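Local coordinates for pectate lyase (Paenibacillus sp. 0602, PDB 5GT5), which cleaves polygalacturonate, and probably partly methylated pectins, by elimination within the chain, probably with calcium as cofactor, at residues 279-291 and 401-414. The protein carries 1 engineered substitution. Residues are numbered along the deposited sequence; the frame is centred on the assembly and turned at random.
Sequences RLRGGNAHAYNII and WNGFSILPYSYQLD
Leu407 covers one face of the His286 imidazole with its CD1 methyl, a CH-pi contact 3.6 Å from the ring centroid. At the edge, near the ring plane, His286 ND1 and Tyr409 OH share a 2.6 Å hydrogen bond, whereas CE1 leads the ring edge-to-face onto Tyr411, the planes 62° apart. With CG anti to the backbone N (chi1 177°), the imidazole extends from its strand into this aromatic cluster, and Glu337 hydrogen-bonds to both His286 NE2 and Tyr411 OH, which probably limits how far the two side chains can turn. Tyr411 CD2 lies over the face of Tyr288, whose CB meets Leu413 CD2 at 3.6 Å; the Tyr288 hydroxyl bonds to Thr10.

The case illustrates how a right-handed parallel beta-helix, the fold of polysaccharide lyase family 1, is covered on its outside: the irregular segment 401-414 arches over strand 284-288, which pairs in parallel with strands 262-271 and 333-337. Near each end of the contact an asparagine amide pairs with the backbone N and O of one residue opposite. Asn284 OD1 receives Asn402 N on a lone pair at 2.9 Å, and Asn284 ND2 returns a 3.0 Å bond to Asn402 O, while Trp401 brings its CE3 edge to the same OD1. Replacing Asn284 by alanine would remove both bonds and is likely to leave Asn402 N and O without these mates and open a gap beside Trp401. Asn402 ND2 in turn reaches Gly283 O from above the carbonyl plane, and its OD1 takes a bond from Lys363. At the far end Asn289 OD1 accepts Asp414 N at 2.8 Å, and its ND2 donates to Asp414 O at 2.9 Å.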
ATOM      1  N   ARG A 279      21.696   3.550   3.316  1.00  5.84           N
ATOM      2  CA  ARG A 279      21.903   2.846   4.585  1.00  4.95           C
ATOM      3  C   ARG A 279      20.569   2.246   5.011  1.00  4.44           C
ATOM      4  O   ARG A 279      19.609   2.970   5.298  1.00  6.83           O
ATOM      5  CB  ARG A 279      22.392   3.789   5.682  1.00  5.64           C
ATOM      6  CG  ARG A 279      22.801   3.031   6.961  1.00  7.76           C
ATOM      7  CD  ARG A 279      22.568   3.898   8.200  1.00  7.72           C
ATOM      8  NE  ARG A 279      23.270   3.324   9.340  1.00  8.28           N
ATOM      9  CZ  ARG A 279      22.849   2.267  10.023  1.00  8.74           C
ATOM     10  NH1 ARG A 279      21.697   1.655   9.725  1.00  9.54           N
ATOM     11  NH2 ARG A 279      23.615   1.835  11.027  1.00  8.44           N
ATOM     12  N   LEU A 280      20.513   0.921   5.065  1.00  5.35           N
ATOM     13  CA  LEU A 280      19.274   0.214   5.388  1.00  4.61           C
ATOM     14  C   LEU A 280      19.321  -0.480   6.739  1.00  5.48           C
ATOM     15  O   LEU A 280      20.332  -1.077   7.092  1.00  6.50           O
ATOM     16  CB  LEU A 280      19.034  -0.858   4.330  1.00  5.80           C
ATOM     17  CG  LEU A 280      17.778  -1.720   4.543  1.00  5.24           C
ATOM     18  CD1 LEU A 280      16.478  -0.898   4.417  1.00  8.98           C
ATOM     19  CD2 LEU A 280      17.791  -2.831   3.491  1.00  8.28           C
ATOM     20  N   ARG A 281      18.204  -0.442   7.473  1.00  5.79           N
ATOM     21  CA  ARG A 281      17.949  -1.342   8.605  1.00  6.52           C
ATOM     22  C   ARG A 281      16.766  -2.234   8.255  1.00  6.27           C
ATOM     23  O   ARG A 281      15.725  -1.746   7.801  1.00  6.11           O
ATOM     24  CB  ARG A 281      17.547  -0.554   9.855  1.00  7.12           C
ATOM     25  CG  ARG A 281      18.652   0.206  10.510  1.00  7.74           C
ATOM     26  CD  ARG A 281      18.129   0.904  11.772  1.00  6.87           C
ATOM     27  NE  ARG A 281      19.240   1.335  12.592  1.00  8.99           N
ATOM     28  CZ  ARG A 281      19.795   2.538  12.589  1.00  7.52           C
ATOM     29  NH1 ARG A 281      19.341   3.514  11.801  1.00  8.61           N
ATOM     30  NH2 ARG A 281      20.824   2.780  13.390  1.00 11.15           N
ATOM     31  N   GLY A 282      16.906  -3.550   8.473  1.00  7.08           N
ATOM     32  CA  GLY A 282      15.744  -4.447   8.532  1.00  7.33           C
ATOM     33  C   GLY A 282      14.991  -4.847   7.275  1.00  7.27           C
ATOM     34  O   GLY A 282      14.543  -5.981   7.152  1.00  8.50           O
ATOM     35  N   GLY A 283      14.787  -3.910   6.358  1.00  5.58           N
ATOM     36  CA  GLY A 283      13.922  -4.152   5.208  1.00  6.56           C
ATOM     37  C   GLY A 283      14.619  -4.662   3.966  1.00  6.73           C
ATOM     38  O   GLY A 283      15.491  -5.521   4.056  1.00  7.34           O
ATOM     39  N   ASN A 284      14.201  -4.142   2.808  1.00  6.66           N
ATOM     40  CA  ASN A 284      14.710  -4.539   1.506  1.00  6.70           C
ATOM     41  C   ASN A 284      15.039  -3.334   0.669  1.00  6.63           C
ATOM     42  O   ASN A 284      14.218  -2.435   0.514  1.00  8.21           O
ATOM     43  CB  ASN A 284      13.674  -5.367   0.736  1.00  7.35           C
ATOM     44  CG  ASN A 284      13.401  -6.693   1.367  1.00  8.19           C
ATOM     45  OD1 ASN A 284      14.265  -7.561   1.424  1.00  8.98           O
ATOM     46  ND2 ASN A 284      12.161  -6.880   1.828  1.00 10.68           N
ATOM     47  N   ALA A 285      16.252  -3.300   0.125  1.00  6.30           N
ATOM     48  CA  ALA A 285      16.646  -2.231  -0.780  1.00  6.72           C
ATOM     49  C   ALA A 285      17.312  -2.797  -2.013  1.00  6.44           C
ATOM     50  O   ALA A 285      18.197  -3.650  -1.882  1.00  7.16           O
ATOM     51  CB  ALA A 285      17.595  -1.270  -0.103  1.00  6.91           C
ATOM     52  N   HIS A 286      16.920  -2.305  -3.185  1.00  6.53           N
ATOM     53  CA  HIS A 286      17.473  -2.740  -4.463  1.00  5.35           C
ATOM     54  C   HIS A 286      17.961  -1.519  -5.223  1.00  9.49           C
ATOM     55  O   HIS A 286      17.163  -0.611  -5.521  1.00  7.24           O
ATOM     56  CB  HIS A 286      16.377  -3.492  -5.244  1.00  7.44           C
ATOM     57  CG  HIS A 286      16.791  -3.936  -6.619  1.00  7.55           C
ATOM     58  ND1 HIS A 286      15.919  -3.926  -7.686  1.00  7.96           N
ATOM     59  CD2 HIS A 286      17.950  -4.462  -7.076  1.00  8.50           C
ATOM     60  CE1 HIS A 286      16.541  -4.378  -8.763  1.00  8.82           C
ATOM     61  NE2 HIS A 286      17.773  -4.696  -8.431  1.00  8.20           N
ATOM     62  N   ALA A 287      19.258  -1.491  -5.524  1.00  6.58           N
ATOM     63  CA  ALA A 287      19.838  -0.465  -6.381  1.00  5.45           C
ATOM     64  C   ALA A 287      20.343  -1.130  -7.655  1.00  8.64           C
ATOM     65  O   ALA A 287      21.086  -2.113  -7.615  1.00  8.95           O
ATOM     66  CB  ALA A 287      20.955   0.254  -5.679  1.00  5.06           C
ATOM     67  N   TYR A 288      19.906  -0.611  -8.790  1.00  6.46           N
ATOM     68  CA  TYR A 288      20.439  -1.070 -10.067  1.00  7.57           C
ATOM     69  C   TYR A 288      20.772   0.093 -10.969  1.00  6.15           C
ATOM     70  O   TYR A 288      20.110   1.129 -10.951  1.00  6.11           O
ATOM     71  CB  TYR A 288      19.508  -2.079 -10.755  1.00  7.97           C
ATOM     72  CG  TYR A 288      18.169  -1.578 -11.312  1.00  8.33           C
ATOM     73  CD1 TYR A 288      17.021  -1.553 -10.510  1.00  7.32           C
ATOM     74  CD2 TYR A 288      18.039  -1.190 -12.664  1.00  8.59           C
ATOM     75  CE1 TYR A 288      15.792  -1.182 -11.036  1.00  8.89           C
ATOM     76  CE2 TYR A 288      16.800  -0.795 -13.195  1.00  8.72           C
ATOM     77  CZ  TYR A 288      15.698  -0.772 -12.362  1.00  8.76           C
ATOM     78  OH  TYR A 288      14.475  -0.394 -12.863  1.00 10.62           O
ATOM     79  N   ASN A 289      21.834  -0.055 -11.763  1.00  7.55           N
ATOM     80  CA  ASN A 289      22.236   0.999 -12.695  1.00  5.76           C
ATOM     81  C   ASN A 289      22.355   2.342 -11.992  1.00  5.72           C
ATOM     82  O   ASN A 289      21.854   3.354 -12.486  1.00  8.17           O
ATOM     83  CB  ASN A 289      21.248   1.129 -13.866  1.00  7.52           C
ATOM     84  CG  ASN A 289      21.274  -0.065 -14.841  1.00  9.05           C
ATOM     85  OD1 ASN A 289      20.275  -0.299 -15.523  1.00 10.83           O
ATOM     86  ND2 ASN A 289      22.395  -0.782 -14.934  1.00  9.03           N
ATOM     87  N   ILE A 290      23.023   2.344 -10.836  1.00  7.09           N
ATOM     88  CA  ILE A 290      23.361   3.620 -10.179  1.00  6.43           C
ATOM     89  C   ILE A 290      24.846   3.876 -10.288  1.00  6.73           C
ATOM     90  O   ILE A 290      25.612   2.953 -10.597  1.00  7.01           O
ATOM     91  CB  ILE A 290      22.889   3.709  -8.690  1.00  5.58           C
ATOM     92  CG1 ILE A 290      23.622   2.705  -7.781  1.00  7.11           C
ATOM     93  CG2 ILE A 290      21.341   3.529  -8.625  1.00  8.04           C
ATOM     94  CD1 ILE A 290      23.477   3.050  -6.286  1.00  8.40           C
ATOM     95  N   ILE A 291      25.249   5.126 -10.058  1.00  6.16           N
ATOM     96  CA  ILE A 291      26.656   5.530 -10.041  1.00  6.95           C
ATOM     97  C   ILE A 291      26.963   6.147  -8.692  1.00  7.81           C
ATOM     98  O   ILE A 291      26.230   7.047  -8.249  1.00  7.63           O
ATOM     99  CB  ILE A 291      26.946   6.564 -11.127  1.00  7.11           C
ATOM    100  CG1 ILE A 291      26.684   5.946 -12.501  1.00  9.73           C
ATOM    101  CG2 ILE A 291      28.397   7.056 -11.042  1.00  8.90           C
ATOM    102  CD1 ILE A 291      26.861   6.929 -13.629  1.00 13.56           C
ATOM    103  N   TRP A 401      16.612 -12.088   0.191  1.00 11.65           N
ATOM    104  CA  TRP A 401      15.642 -11.044   0.446  1.00 10.89           C
ATOM    105  C   TRP A 401      14.834 -11.359   1.696  1.00 13.48           C
ATOM    106  O   TRP A 401      14.790 -12.498   2.157  1.00 13.64           O
ATOM    107  CB  TRP A 401      14.693 -10.915  -0.734  1.00 10.13           C
ATOM    108  CG  TRP A 401      15.370 -10.390  -1.988  1.00 10.59           C
ATOM    109  CD1 TRP A 401      15.604 -11.072  -3.165  1.00 10.98           C
ATOM    110  CD2 TRP A 401      15.902  -9.065  -2.183  1.00 10.98           C
ATOM    111  NE1 TRP A 401      16.251 -10.246  -4.069  1.00 13.11           N
ATOM    112  CE2 TRP A 401      16.432  -9.012  -3.489  1.00  8.90           C
ATOM    113  CE3 TRP A 401      15.979  -7.918  -1.376  1.00  8.55           C
ATOM    114  CZ2 TRP A 401      17.017  -7.855  -4.011  1.00 10.89           C
ATOM    115  CZ3 TRP A 401      16.566  -6.776  -1.901  1.00  7.12           C
ATOM    116  CH2 TRP A 401      17.083  -6.758  -3.193  1.00  9.66           C
ATOM    117  N   ASN A 402      14.184 -10.353   2.240  1.00 11.02           N
ATOM    118  CA  ASN A 402      13.315 -10.532   3.386  1.00 11.13           C
ATOM    119  C   ASN A 402      11.857 -10.609   3.000  1.00 11.06           C
ATOM    120  O   ASN A 402      11.295  -9.633   2.536  1.00 13.42           O
ATOM    121  CB  ASN A 402      13.531  -9.405   4.393  1.00 11.65           C
ATOM    122  CG  ASN A 402      14.889  -9.481   5.036  1.00 11.84           C
ATOM    123  OD1 ASN A 402      15.375 -10.578   5.367  1.00 10.93           O
ATOM    124  ND2 ASN A 402      15.532  -8.327   5.225  1.00  8.82           N
ATOM    125  N   GLY A 403      11.249 -11.793   3.123  1.00 15.11           N
ATOM    126  CA  GLY A 403       9.801 -11.885   2.968  1.00 14.66           C
ATOM    127  C   GLY A 403       9.395 -12.409   1.610  1.00 22.76           C
ATOM    128  O   GLY A 403       8.220 -12.657   1.336  1.00 23.41           O
ATOM    129  N   PHE A 404      10.378 -12.503   0.729  1.00 17.08           N
ATOM    130  CA  PHE A 404      10.201 -13.050  -0.602  1.00 17.12           C
ATOM    131  C   PHE A 404      11.526 -13.641  -1.085  1.00 17.06           C
ATOM    132  O   PHE A 404      12.587 -13.347  -0.527  1.00 16.43           O
ATOM    133  CB  PHE A 404       9.637 -12.016  -1.597  1.00 16.74           C
ATOM    134  CG  PHE A 404      10.360 -10.690  -1.604  1.00 16.42           C
ATOM    135  CD1 PHE A 404      11.555 -10.536  -2.289  1.00 12.92           C
ATOM    136  CD2 PHE A 404       9.822  -9.594  -0.948  1.00 15.34           C
ATOM    137  CE1 PHE A 404      12.209  -9.301  -2.304  1.00 12.27           C
ATOM    138  CE2 PHE A 404      10.466  -8.366  -0.955  1.00 18.34           C
ATOM    139  CZ  PHE A 404      11.660  -8.214  -1.628  1.00 15.98           C
ATOM    140  N   SER A 405      11.444 -14.508  -2.089  1.00 18.26           N
ATOM    141  CA  SER A 405      12.590 -15.176  -2.684  1.00 20.92           C
ATOM    142  C   SER A 405      13.194 -14.336  -3.802  1.00 17.24           C
ATOM    143  O   SER A 405      14.411 -14.186  -3.888  1.00 20.03           O
ATOM    144  CB  SER A 405      12.168 -16.568  -3.203  1.00 19.54           C
ATOM    145  OG  SER A 405      11.820 -17.412  -2.116  1.00 48.40           O
ATOM    146  N   ILE A 406      12.333 -13.813  -4.669  1.00 19.20           N
ATOM    147  CA  ILE A 406      12.749 -12.920  -5.751  1.00 22.20           C
ATOM    148  C   ILE A 406      11.955 -11.612  -5.711  1.00 16.95           C
ATOM    149  O   ILE A 406      10.831 -11.559  -5.193  1.00 15.39           O
ATOM    150  CB  ILE A 406      12.611 -13.584  -7.150  1.00 25.11           C
ATOM    151  CG1 ILE A 406      11.152 -13.918  -7.438  1.00 30.95           C
ATOM    152  CG2 ILE A 406      13.457 -14.848  -7.245  1.00 32.59           C
ATOM    153  CD1 ILE A 406      10.871 -14.228  -8.891  1.00 40.05           C
ATOM    154  N   LEU A 407      12.543 -10.558  -6.255  1.00 13.93           N
ATOM    155  CA  LEU A 407      11.900  -9.251  -6.210  1.00 12.49           C
ATOM    156  C   LEU A 407      10.529  -9.324  -6.865  1.00 14.83           C
ATOM    157  O   LEU A 407      10.360 -10.007  -7.892  1.00 16.50           O
ATOM    158  CB  LEU A 407      12.779  -8.232  -6.909  1.00 13.75           C
ATOM    159  CG  LEU A 407      14.031  -7.822  -6.139  1.00 12.34           C
ATOM    160  CD1 LEU A 407      15.013  -7.167  -7.089  1.00 11.98           C
ATOM    161  CD2 LEU A 407      13.653  -6.889  -4.965  1.00 11.28           C
ATOM    162  N   PRO A 408       9.536  -8.638  -6.266  1.00 11.04           N
ATOM    163  CA  PRO A 408       8.142  -8.687  -6.733  1.00 13.81           C
ATOM    164  C   PRO A 408       7.853  -7.796  -7.939  1.00 12.40           C
ATOM    165  O   PRO A 408       6.694  -7.465  -8.209  1.00 15.69           O
ATOM    166  CB  PRO A 408       7.352  -8.192  -5.519  1.00 18.02           C
ATOM    167  CG  PRO A 408       8.284  -7.276  -4.827  1.00 16.25           C
ATOM    168  CD  PRO A 408       9.647  -7.905  -4.990  1.00 13.77           C
ATOM    169  N   TYR A 409       8.888  -7.432  -8.686  1.00 12.07           N
ATOM    170  CA  TYR A 409       8.697  -6.616  -9.873  1.00 12.65           C
ATOM    171  C   TYR A 409       9.711  -6.986 -10.931  1.00 14.99           C
ATOM    172  O   TYR A 409      10.765  -7.544 -10.625  1.00 15.68           O
ATOM    173  CB  TYR A 409       8.813  -5.138  -9.517  1.00 11.36           C
ATOM    174  CG  TYR A 409      10.090  -4.712  -8.813  1.00  8.17           C
ATOM    175  CD1 TYR A 409      11.283  -4.488  -9.533  1.00  8.17           C
ATOM    176  CD2 TYR A 409      10.092  -4.495  -7.440  1.00  7.64           C
ATOM    177  CE1 TYR A 409      12.457  -4.073  -8.883  1.00  9.97           C
ATOM    178  CE2 TYR A 409      11.228  -4.059  -6.788  1.00  7.68           C
ATOM    179  CZ  TYR A 409      12.400  -3.848  -7.507  1.00  7.93           C
ATOM    180  OH  TYR A 409      13.517  -3.404  -6.844  1.00  8.26           O
ATOM    181  N   SER A 410       9.380  -6.707 -12.186  1.00 17.86           N
ATOM    182  CA  SER A 410      10.356  -6.958 -13.227  1.00 20.20           C
ATOM    183  C   SER A 410      11.025  -5.656 -13.613  1.00 13.93           C
ATOM    184  O   SER A 410      10.491  -4.573 -13.367  1.00 18.74           O
ATOM    185  CB  SER A 410       9.691  -7.613 -14.437  1.00 32.16           C
ATOM    186  OG  SER A 410       8.707  -6.753 -14.979  1.00 36.08           O
ATOM    187  N   TYR A 411      12.173  -5.767 -14.262  1.00 14.47           N
ATOM    188  CA  TYR A 411      12.979  -4.607 -14.580  1.00 17.48           C
ATOM    189  C   TYR A 411      14.043  -5.020 -15.573  1.00 20.07           C
ATOM    190  O   TYR A 411      14.475  -6.178 -15.609  1.00 24.43           O
ATOM    191  CB  TYR A 411      13.635  -4.008 -13.317  1.00 16.03           C
ATOM    192  CG  TYR A 411      14.538  -4.953 -12.565  1.00 13.54           C
ATOM    193  CD1 TYR A 411      14.030  -5.900 -11.670  1.00 10.62           C
ATOM    194  CD2 TYR A 411      15.925  -4.895 -12.733  1.00 15.77           C
ATOM    195  CE1 TYR A 411      14.861  -6.770 -10.992  1.00 14.37           C
ATOM    196  CE2 TYR A 411      16.757  -5.755 -12.058  1.00 16.04           C
ATOM    197  CZ  TYR A 411      16.234  -6.681 -11.186  1.00 13.95           C
ATOM    198  OH  TYR A 411      17.058  -7.545 -10.510  1.00 15.94           O
ATOM    199  N   GLN A 412      14.454  -4.044 -16.365  1.00 20.06           N
ATOM    200  CA  GLN A 412      15.489  -4.180 -17.374  1.00 19.41           C
ATOM    201  C   GLN A 412      16.778  -3.589 -16.830  1.00 15.36           C
ATOM    202  O   GLN A 412      16.768  -2.517 -16.218  1.00 20.09           O
ATOM    203  CB  GLN A 412      15.061  -3.421 -18.630  1.00 28.22           C
ATOM    204  CG  GLN A 412      16.099  -3.379 -19.738  1.00 37.31           C
ATOM    205  CD  GLN A 412      16.083  -4.598 -20.629  1.00 60.37           C
ATOM    206  OE1 GLN A 412      15.181  -5.437 -20.543  1.00 66.67           O
ATOM    207  NE2 GLN A 412      17.105  -4.721 -21.478  1.00 58.21           N
ATOM    208  N   LEU A 413      17.884  -4.283 -17.060  1.00 16.90           N
ATOM    209  CA  LEU A 413      19.200  -3.820 -16.628  1.00 13.56           C
ATOM    210  C   LEU A 413      20.027  -3.333 -17.800  1.00 18.80           C
ATOM    211  O   LEU A 413      20.142  -4.034 -18.814  1.00 20.64           O
ATOM    212  CB  LEU A 413      19.938  -4.974 -15.975  1.00 15.92           C
ATOM    213  CG  LEU A 413      19.431  -5.411 -14.606  1.00 14.73           C
ATOM    214  CD1 LEU A 413      20.059  -6.728 -14.142  1.00 15.43           C
ATOM    215  CD2 LEU A 413      19.735  -4.289 -13.635  1.00 14.77           C
ATOM    216  N   ASP A 414      20.595  -2.134 -17.673  1.00 12.19           N
ATOM    217  CA  ASP A 414      21.582  -1.658 -18.630  1.00 10.51           C
ATOM    218  C   ASP A 414      22.957  -2.138 -18.257  1.00 13.91           C
ATOM    219  O   ASP A 414      23.194  -2.514 -17.108  1.00 13.11           O
ATOM    220  CB  ASP A 414      21.610  -0.137 -18.689  1.00 11.20           C
ATOM    221  CG  ASP A 414      20.280   0.445 -19.056  1.00 13.76           C
ATOM    222  OD1 ASP A 414      19.458  -0.283 -19.661  1.00 18.11           O
ATOM    223  OD2 ASP A 414      20.052   1.634 -18.737  1.00 15.90           O
TER